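Local atomic coordinates of Rd1NTF2_05_I64F_A80G_T94P_D101K_L106W (Synthetic construct, PDB entry 6W3F), a protein that is a de novo design with an NTF2-like fold, probably made to explore pockets of varied shape formed by a curved sheet and helices. Residues A[39-44]-A[50-55]. Numbering follows the deposited sequence.
Sequences GDKTVH and AKFLAH
Over one face of the Phe52 ring sits the CG2 methyl of Val43, a CH-pi contact with CG2 4.2 Å from the ring centroid and 26° off the normal. That methyl lies toward the near end of the ring, 3.8 Å from Phe52 CD2. Lys41 reaches the same side of the ring plane from farther along, its methylenes slanting over the rim along CZ and CE1: CD of Lys41 comes within 3.5 Å of Phe52 CZ, and CE of Lys41 is 3.6 Å from Phe52 CE1. The ring therefore meets a valine methyl near its root and lysine methylenes near its outer rim. With CG anti to the backbone N (chi1 174°), Phe52 sends its ring out from helix 46-56 to strand 41-44, where Val43 and Lys41, two residues apart, point to the same side; Thr42 between them turns the other way and hydrogen-bonds Asp37 through OG1. The Lys41 chain is extended until it bends at chi4 (55°), leaving NZ 5.6 Å from the Phe52 centroid, so distant a cation-pi approach that it can add little. Within the NTF2-like (SnoaL-like) fold, the contact seats helix 46-56 against the edge strand 41-44 of the mixed sheet. Strand 34-38, the neighbour of 41-44, joins the packing through Val38, which touches both Phe52 and Leu53, while Val43 also packs on His48 and Ala49 of the helix. Replacing Phe52 with an alanine would probably open a gap between strand and helix, leaving the Val43 methyl and the Lys41 methylenes without the ring they rest on. Val43 is buried and Lys41 exposed, so the ring spans from core to surface, and the contact rests chiefly on dispersion and CH-pi attraction.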
loop_
_atom_site.group_PDB
_atom_site.type_symbol
_atom_site.label_atom_id
_atom_site.label_comp_id
_atom_site.label_asym_id
_atom_site.label_seq_id
_atom_site.Cartn_x
_atom_site.Cartn_y
_atom_site.Cartn_z
ATOM N N GLY A 39 -6.587 -9.359 6.058
ATOM C CA GLY A 39 -7.449 -10.466 6.419
ATOM C C GLY A 39 -8.412 -10.070 7.514
ATOM O O GLY A 39 -9.118 -9.064 7.414
ATOM N N ASP A 40 -8.458 -10.876 8.577
ATOM C CA ASP A 40 -9.322 -10.596 9.715
ATOM C C ASP A 40 -8.716 -9.595 10.691
ATOM O O ASP A 40 -9.456 -8.971 11.463
ATOM C CB ASP A 40 -9.640 -11.891 10.467
ATOM C CG ASP A 40 -8.392 -12.591 10.994
ATOM O OD1 ASP A 40 -7.286 -12.026 10.847
ATOM O OD2 ASP A 40 -8.522 -13.706 11.549
ATOM N N LYS A 41 -7.402 -9.424 10.670
ATOM C CA LYS A 41 -6.732 -8.530 11.595
ATOM C C LYS A 41 -6.879 -7.080 11.158
ATOM O O LYS A 41 -6.816 -6.762 9.964
ATOM C CB LYS A 41 -5.254 -8.897 11.704
ATOM C CG LYS A 41 -4.500 -8.042 12.681
ATOM C CD LYS A 41 -3.077 -8.541 12.856
ATOM C CE LYS A 41 -2.382 -7.796 13.981
ATOM N NZ LYS A 41 -3.167 -7.877 15.241
ATOM N N THR A 42 -7.075 -6.199 12.140
ATOM C CA THR A 42 -7.235 -4.779 11.881
ATOM C C THR A 42 -6.279 -3.985 12.759
ATOM O O THR A 42 -6.249 -4.164 13.980
ATOM C CB THR A 42 -8.676 -4.321 12.126
ATOM O OG1 THR A 42 -9.540 -4.929 11.155
ATOM C CG2 THR A 42 -8.762 -2.809 12.018
ATOM N N VAL A 43 -5.525 -3.092 12.128
ATOM C CA VAL A 43 -4.474 -2.308 12.766
ATOM C C VAL A 43 -4.825 -0.839 12.573
ATOM O O VAL A 43 -5.154 -0.422 11.458
ATOM C CB VAL A 43 -3.102 -2.641 12.150
ATOM C CG1 VAL A 43 -2.013 -1.786 12.731
ATOM C CG2 VAL A 43 -2.784 -4.160 12.313
ATOM N N HIS A 44 -4.750 -0.054 13.650
ATOM C CA HIS A 44 -5.073 1.365 13.591
ATOM C C HIS A 44 -3.842 2.201 13.893
ATOM O O HIS A 44 -3.068 1.858 14.789
ATOM C CB HIS A 44 -6.166 1.743 14.588
ATOM C CG HIS A 44 -7.529 1.315 14.163
ATOM N ND1 HIS A 44 -8.346 2.111 13.398
ATOM C CD2 HIS A 44 -8.219 0.174 14.391
ATOM C CE1 HIS A 44 -9.489 1.487 13.184
ATOM N NE2 HIS A 44 -9.436 0.308 13.774
ATOM N N ALA A 50 2.574 0.616 10.086
ATOM C CA ALA A 50 3.869 0.509 9.425
ATOM C C ALA A 50 4.666 -0.665 9.975
ATOM O O ALA A 50 5.166 -1.501 9.219
ATOM C CB ALA A 50 4.658 1.808 9.602
ATOM N N LYS A 51 4.813 -0.733 11.299
ATOM C CA LYS A 51 5.478 -1.877 11.907
ATOM C C LYS A 51 4.877 -3.183 11.403
ATOM O O LYS A 51 5.596 -4.082 10.967
ATOM C CB LYS A 51 5.372 -1.796 13.431
ATOM C CG LYS A 51 6.052 -2.942 14.174
ATOM C CD LYS A 51 5.727 -2.882 15.658
ATOM N N PHE A 52 3.553 -3.307 11.467
ATOM C CA PHE A 52 2.929 -4.583 11.155
ATOM C C PHE A 52 3.151 -4.941 9.696
ATOM O O PHE A 52 3.579 -6.056 9.384
ATOM C CB PHE A 52 1.439 -4.529 11.483
ATOM C CG PHE A 52 0.693 -5.744 11.070
ATOM C CD1 PHE A 52 0.837 -6.941 11.761
ATOM C CD2 PHE A 52 -0.158 -5.694 9.990
ATOM C CE1 PHE A 52 0.144 -8.068 11.365
ATOM C CE2 PHE A 52 -0.847 -6.820 9.586
ATOM C CZ PHE A 52 -0.700 -8.006 10.277
ATOM N N LEU A 53 2.902 -3.991 8.787
ATOM C CA LEU A 53 3.108 -4.254 7.367
ATOM C C LEU A 53 4.570 -4.549 7.049
ATOM O O LEU A 53 4.880 -5.499 6.323
ATOM C CB LEU A 53 2.610 -3.073 6.540
ATOM C CG LEU A 53 1.089 -2.931 6.557
ATOM C CD1 LEU A 53 0.637 -1.785 5.654
ATOM C CD2 LEU A 53 0.404 -4.228 6.140
ATOM N N ALA A 54 5.487 -3.740 7.571
ATOM C CA ALA A 54 6.898 -3.938 7.259
ATOM C C ALA A 54 7.361 -5.334 7.640
ATOM O O ALA A 54 8.170 -5.944 6.931
ATOM C CB ALA A 54 7.754 -2.892 7.992
ATOM N N HIS A 55 6.906 -5.843 8.789
ATOM C CA HIS A 55 7.330 -7.173 9.221
ATOM C C HIS A 55 6.827 -8.253 8.265
ATOM O O HIS A 55 7.607 -9.095 7.801
ATOM C CB HIS A 55 6.841 -7.423 10.650
ATOM C CG HIS A 55 7.251 -8.747 11.221
ATOM N ND1 HIS A 55 6.340 -9.634 11.757
ATOM C CD2 HIS A 55 8.466 -9.333 11.351
ATOM C CE1 HIS A 55 6.974 -10.711 12.187
ATOM N NE2 HIS A 55 8.264 -10.554 11.951
#